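Local coordinates for lectin-like protein (Entamoeba histolytica HM-1:IMSS-A, PDB 5ZBT) that is of unknown function but, as the legume lectin-like domain of an ERGIC-53-like membrane protein, may bind mannose, at residues A[24-27]-A[28-31]; A[35-38]-A[39-43]. All blocks are in the same frame, centred on the assembly; numbering follows the deposited sequence.

Both contacts are local and come in series near the N-terminus of the legume lectin-like domain: interaction 1 is a turn in the loop leading toward helix 36-42, and interaction 2 is that helix itself, which runs into strand 43-46. Their centres lie about 10 Å apart, on the same side of the chain's centre. They touch directly, with Leu28 O 2.6 Å from Tyr43 OH and Ser29 O 3.0 Å from Asn38 ND2, both probable hydrogen bonds. Interaction 1 reaches strand 220-231 of one sheet, while the helix leads into strand 43-46, an outermost strand of the other, so the pair spans both sheets of the β-sandwich.

Interaction 1 of 2, residues A[24-27]-A[28-31]; sequences VVDV and LSFR
Asp26 folds its carboxylate back over the two residues that follow Val27, making an Asx turn. OD1 takes two backbone N-H groups from the same face of the carboxylate: Leu28 N, 2.9 Å from Asp26 OD1 and nearly along the C-O bond direction, and Ser29 N, 3.0 Å from the same oxygen and 40° out of the plane. With CG swung opposite the backbone N (chi1 -177°), the carboxylate can lie across the mouth of the turn. Its other oxygen is held by the hydroxyl: Ser29 OG donates to the syn lone pair of Asp26 OD2 over 2.6 Å.

A salt bridge adds a charged partner, Arg31 NH1 standing 3.0 Å from Asp26 OD2. The guanidinium arrives from the opposite direction, its plane 78° from that of the carboxylate, and would be expected to favour the charged acid.

The apolar part is slight: Val27 CG2 meets Leu28 CD2 at 4.2 Å.

Around the turn, Val27 leans on Asn42 of helix 36-42 while Leu28 packs on Val75 and Leu77. On the strand 220-231 side, Ser29 OG also accepts from Tyr229 N, and the backbone of Phe30 pairs with Leu227.

Interaction 2 of 2, residues A[35-38]-A[39-43]; sequences EPEN and VVRNY
Pro36 and Val40 are joined by the first full helical hydrogen bond of helix 36-42, the one helix of this β-sandwich lectin fold, with Glu35 at its N-cap position. Val40 N gives its hydrogen to Pro36 O over 3.1 Å in a nearly straight bond (169°), and Arg41 N follows with Glu37 O at 3.0 Å. Pro36 suits the first turn, where a backbone N-H would find no carbonyl one turn earlier in the helix, because proline has no N-H to offer.

The charged contact runs along the exposed side. Arg41 bends at chi3 (79°) and folds its guanidinium back over the turn, so that Asn38 CA sits 3.9 Å above the centre of one face. Glu37 OE1 lies in the guanidinium plane at its edge and makes a salt bridge with Arg41 NH2 at 3.4 Å, a weak hydrogen bond, the two planes being 84° apart. Glu35 OE1, 4.1 Å from Arg41 NH2, is too far for a salt bridge but near enough to add a weak electrostatic pull. Asn38 ND2 is hydrogen-bonded to the backbone O of Ser29, its main polar partner.

On the apolar side, Val39 is buried against Phe30 of the preceding loop, Met45 and Met69 of one sheet and Val51 of the other.

A water bridges backbone and side chain four residues apart: it lies 3.0 Å from Asn38 O, to which it donates, and 2.8 Å from Asn42 ND2, from which it accepts.

Interaction 1 of 2, residues A[24-27]-A[28-31]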
ATOM      1  N   VAL A  24       1.318  17.206  16.589  1.00 37.72           N
ATOM      2  CA  VAL A  24       0.290  16.627  15.726  1.00 47.79           C
ATOM      3  C   VAL A  24      -0.152  15.277  16.273  1.00 43.55           C
ATOM      4  O   VAL A  24       0.657  14.512  16.813  1.00 39.48           O
ATOM      5  CB  VAL A  24       0.775  16.472  14.267  1.00 38.09           C
ATOM      6  N   VAL A  25      -1.443  14.988  16.110  1.00 41.22           N
ATOM      7  CA  VAL A  25      -2.025  13.688  16.438  1.00 43.69           C
ATOM      8  C   VAL A  25      -1.889  12.796  15.205  1.00 37.75           C
ATOM      9  O   VAL A  25      -2.629  12.950  14.233  1.00 38.48           O
ATOM     10  CB  VAL A  25      -3.486  13.820  16.869  1.00 41.88           C
ATOM     11  CG1 VAL A  25      -4.044  12.449  17.255  1.00 30.78           C
ATOM     12  CG2 VAL A  25      -3.631  14.844  18.011  1.00 35.30           C
ATOM     13  N   ASP A  26      -0.952  11.842  15.258  1.00 40.61           N
ATOM     14  CA  ASP A  26      -0.637  10.938  14.146  1.00 26.61           C
ATOM     15  C   ASP A  26      -1.544   9.710  14.224  1.00 26.47           C
ATOM     16  O   ASP A  26      -1.391   8.868  15.115  1.00 25.56           O
ATOM     17  CB  ASP A  26       0.840  10.547  14.213  1.00 20.28           C
ATOM     18  CG  ASP A  26       1.294   9.668  13.057  1.00 22.57           C
ATOM     19  OD1 ASP A  26       0.445   9.147  12.301  1.00 23.90           O
ATOM     20  OD2 ASP A  26       2.528   9.500  12.911  1.00 16.30           O
ATOM     21  N   VAL A  27      -2.474   9.586  13.279  1.00 22.49           N
ATOM     22  CA  VAL A  27      -3.413   8.473  13.282  1.00 20.52           C
ATOM     23  C   VAL A  27      -3.119   7.491  12.154  1.00 21.85           C
ATOM     24  O   VAL A  27      -4.007   6.742  11.737  1.00 19.20           O
ATOM     25  CB  VAL A  27      -4.867   8.964  13.208  1.00 26.74           C
ATOM     26  CG1 VAL A  27      -5.200   9.862  14.401  1.00 20.15           C
ATOM     27  CG2 VAL A  27      -5.101   9.681  11.895  1.00 19.77           C
ATOM     28  N   LEU A  28      -1.886   7.486  11.648  1.00 19.98           N
ATOM     29  CA  LEU A  28      -1.488   6.609  10.555  1.00 17.96           C
ATOM     30  C   LEU A  28      -0.317   5.706  10.902  1.00 17.74           C
ATOM     31  O   LEU A  28      -0.291   4.546  10.486  1.00 18.68           O
ATOM     32  CB  LEU A  28      -1.115   7.446   9.312  1.00 15.47           C
ATOM     33  CG  LEU A  28      -2.140   8.441   8.779  1.00 15.75           C
ATOM     34  CD1 LEU A  28      -1.637   9.177   7.533  1.00  9.67           C
ATOM     35  CD2 LEU A  28      -3.467   7.740   8.489  1.00 11.83           C
ATOM     36  N   SER A  29       0.669   6.218  11.630  1.00 17.79           N
ATOM     37  CA  SER A  29       1.946   5.540  11.757  1.00 18.38           C
ATOM     38  C   SER A  29       1.860   4.352  12.695  1.00 17.74           C
ATOM     39  O   SER A  29       1.142   4.386  13.696  1.00 19.48           O
ATOM     40  CB  SER A  29       3.012   6.500  12.273  1.00 18.56           C
ATOM     41  OG  SER A  29       3.263   7.511  11.326  1.00 18.21           O
ATOM     42  N   PHE A  30       2.593   3.292  12.355  1.00 16.43           N
ATOM     43  CA  PHE A  30       3.061   2.334  13.348  1.00 15.20           C
ATOM     44  C   PHE A  30       4.520   2.032  13.047  1.00 18.18           C
ATOM     45  O   PHE A  30       4.864   1.613  11.936  1.00 19.95           O
ATOM     46  CB  PHE A  30       2.221   1.054  13.397  1.00 18.05           C
ATOM     47  CG  PHE A  30       1.929   0.431  12.061  1.00 15.72           C
ATOM     48  CD1 PHE A  30       0.819   0.829  11.320  1.00 15.23           C
ATOM     49  CD2 PHE A  30       2.701  -0.623  11.595  1.00 15.12           C
ATOM     50  CE1 PHE A  30       0.524   0.229  10.107  1.00 15.72           C
ATOM     51  CE2 PHE A  30       2.413  -1.240  10.385  1.00 13.94           C
ATOM     52  CZ  PHE A  30       1.326  -0.810   9.636  1.00 12.85           C
ATOM     53  N   ARG A  31       5.369   2.279  14.027  1.00 21.56           N
ATOM     54  CA  ARG A  31       6.811   2.208  13.888  1.00 27.87           C
ATOM     55  C   ARG A  31       7.351   1.006  14.648  1.00 31.98           C
ATOM     56  O   ARG A  31       6.644   0.366  15.432  1.00 28.87           O
ATOM     57  CB  ARG A  31       7.451   3.509  14.388  1.00 32.03           C
ATOM     58  CG  ARG A  31       6.943   4.742  13.639  1.00 31.04           C
ATOM     59  CD  ARG A  31       7.493   6.044  14.207  1.00 39.89           C
ATOM     60  NE  ARG A  31       6.526   7.130  14.046  1.00 52.81           N
ATOM     61  CZ  ARG A  31       5.523   7.372  14.892  1.00 48.42           C
ATOM     62  NH1 ARG A  31       4.679   8.374  14.662  1.00 31.56           N
ATOM     63  NH2 ARG A  31       5.363   6.608  15.970  1.00 45.62           N
TER
HETATM   64  O   HOH W   1       0.326   6.535  15.489  1.00 21.46           O

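Interaction 2 of 2, residues A[35-38]-A[39-43]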
ATOM      1  N   GLU A  35       3.898  -1.907  18.488  1.00 26.26           N
ATOM      2  CA  GLU A  35       3.124  -1.998  19.717  1.00 27.91           C
ATOM      3  C   GLU A  35       1.672  -2.260  19.335  1.00 29.18           C
ATOM      4  O   GLU A  35       1.048  -1.419  18.663  1.00 29.55           O
ATOM      5  CB  GLU A  35       3.278  -0.713  20.546  1.00 33.91           C
ATOM      6  CG  GLU A  35       2.059  -0.202  21.326  1.00 41.31           C
ATOM      7  CD  GLU A  35       2.286   1.185  21.940  1.00 59.57           C
ATOM      8  OE1 GLU A  35       1.809   2.197  21.361  1.00 55.62           O
ATOM      9  OE2 GLU A  35       2.972   1.268  22.986  1.00 67.98           O
ATOM     10  N   PRO A  36       1.120  -3.434  19.675  1.00 29.31           N
ATOM     11  CA  PRO A  36      -0.196  -3.811  19.117  1.00 26.93           C
ATOM     12  C   PRO A  36      -1.316  -2.808  19.341  1.00 28.69           C
ATOM     13  O   PRO A  36      -2.183  -2.678  18.467  1.00 30.00           O
ATOM     14  CB  PRO A  36      -0.495  -5.143  19.818  1.00 23.55           C
ATOM     15  CG  PRO A  36       0.835  -5.733  20.043  1.00 18.30           C
ATOM     16  CD  PRO A  36       1.765  -4.571  20.360  1.00 23.39           C
ATOM     17  N   GLU A  37      -1.366  -2.120  20.484  1.00 30.44           N
ATOM     18  CA  GLU A  37      -2.504  -1.228  20.691  1.00 33.85           C
ATOM     19  C   GLU A  37      -2.414  -0.010  19.779  1.00 28.89           C
ATOM     20  O   GLU A  37      -3.445   0.547  19.389  1.00 26.14           O
ATOM     21  CB  GLU A  37      -2.634  -0.833  22.175  1.00 35.43           C
ATOM     22  CG  GLU A  37      -1.761   0.322  22.700  1.00 46.85           C
ATOM     23  CD  GLU A  37      -1.999   0.609  24.199  1.00 57.69           C
ATOM     24  OE1 GLU A  37      -2.099   1.800  24.595  1.00 61.53           O
ATOM     25  OE2 GLU A  37      -2.100  -0.362  24.982  1.00 52.68           O
ATOM     26  N   ASN A  38      -1.205   0.381  19.385  1.00 26.01           N
ATOM     27  CA  ASN A  38      -1.080   1.492  18.447  1.00 30.80           C
ATOM     28  C   ASN A  38      -1.684   1.147  17.089  1.00 28.42           C
ATOM     29  O   ASN A  38      -2.298   2.006  16.444  1.00 29.05           O
ATOM     30  CB  ASN A  38       0.384   1.903  18.275  1.00 28.74           C
ATOM     31  CG  ASN A  38       0.539   3.074  17.315  1.00 36.18           C
ATOM     32  OD1 ASN A  38      -0.176   4.087  17.418  1.00 33.80           O
ATOM     33  ND2 ASN A  38       1.456   2.939  16.362  1.00 33.23           N
ATOM     34  N   VAL A  39      -1.503  -0.099  16.631  1.00 27.11           N
ATOM     35  CA  VAL A  39      -2.083  -0.518  15.357  1.00 19.79           C
ATOM     36  C   VAL A  39      -3.601  -0.591  15.466  1.00 20.65           C
ATOM     37  O   VAL A  39      -4.328  -0.023  14.641  1.00 18.66           O
ATOM     38  CB  VAL A  39      -1.485  -1.867  14.909  1.00 19.23           C
ATOM     39  CG1 VAL A  39      -2.114  -2.317  13.611  1.00 20.69           C
ATOM     40  CG2 VAL A  39       0.013  -1.769  14.745  1.00 16.18           C
ATOM     41  N   VAL A  40      -4.098  -1.263  16.512  1.00 22.35           N
ATOM     42  CA  VAL A  40      -5.531  -1.506  16.673  1.00 21.32           C
ATOM     43  C   VAL A  40      -6.300  -0.200  16.808  1.00 20.30           C
ATOM     44  O   VAL A  40      -7.455  -0.100  16.372  1.00 21.05           O
ATOM     45  CB  VAL A  40      -5.791  -2.434  17.887  1.00 19.77           C
ATOM     46  CG1 VAL A  40      -7.261  -2.453  18.256  1.00 19.14           C
ATOM     47  CG2 VAL A  40      -5.314  -3.859  17.599  1.00 23.70           C
ATOM     48  N   ARG A  41      -5.697   0.820  17.409  1.00 19.28           N
ATOM     49  CA  ARG A  41      -6.496   2.013  17.655  1.00 27.77           C
ATOM     50  C   ARG A  41      -6.690   2.836  16.394  1.00 21.46           C
ATOM     51  O   ARG A  41      -7.607   3.660  16.339  1.00 26.03           O
ATOM     52  CB  ARG A  41      -5.880   2.855  18.781  1.00 23.46           C
ATOM     53  CG  ARG A  41      -4.687   3.699  18.389  1.00 27.16           C
ATOM     54  CD  ARG A  41      -4.438   4.773  19.434  1.00 34.29           C
ATOM     55  NE  ARG A  41      -3.739   4.223  20.592  1.00 39.39           N
ATOM     56  CZ  ARG A  41      -2.444   4.397  20.817  1.00 37.36           C
ATOM     57  NH1 ARG A  41      -1.721   5.120  19.962  1.00 35.45           N
ATOM     58  NH2 ARG A  41      -1.880   3.853  21.888  1.00 36.45           N
ATOM     59  N   ASN A  42      -5.883   2.592  15.365  1.00 23.23           N
ATOM     60  CA  ASN A  42      -5.953   3.350  14.129  1.00 19.62           C
ATOM     61  C   ASN A  42      -6.475   2.560  12.932  1.00 18.50           C
ATOM     62  O   ASN A  42      -6.867   3.185  11.941  1.00 22.61           O
ATOM     63  CB  ASN A  42      -4.570   3.940  13.817  1.00 17.99           C
ATOM     64  CG  ASN A  42      -4.215   5.070  14.769  1.00 22.51           C
ATOM     65  OD1 ASN A  42      -5.107   5.773  15.247  1.00 18.60           O
ATOM     66  ND2 ASN A  42      -2.926   5.242  15.061  1.00 21.63           N
ATOM     67  N   TYR A  43      -6.554   1.226  13.003  1.00 18.65           N
ATOM     68  CA  TYR A  43      -6.877   0.418  11.823  1.00 20.06           C
ATOM     69  C   TYR A  43      -7.879  -0.680  12.148  1.00 17.46           C
ATOM     70  O   TYR A  43      -7.699  -1.423  13.115  1.00 18.98           O
ATOM     71  CB  TYR A  43      -5.605  -0.213  11.236  1.00 15.54           C
ATOM     72  CG  TYR A  43      -4.648   0.795  10.635  1.00 14.36           C
ATOM     73  CD1 TYR A  43      -3.604   1.337  11.376  1.00 14.80           C
ATOM     74  CD2 TYR A  43      -4.785   1.195   9.316  1.00 18.37           C
ATOM     75  CE1 TYR A  43      -2.734   2.271  10.812  1.00 17.81           C
ATOM     76  CE2 TYR A  43      -3.921   2.120   8.742  1.00 12.63           C
ATOM     77  CZ  TYR A  43      -2.909   2.653   9.484  1.00 14.61           C
ATOM     78  OH  TYR A  43      -2.075   3.559   8.878  1.00 16.44           O
TER
HETATM   79  O   HOH W   2      -1.235   3.281  13.919  1.00 24.61           O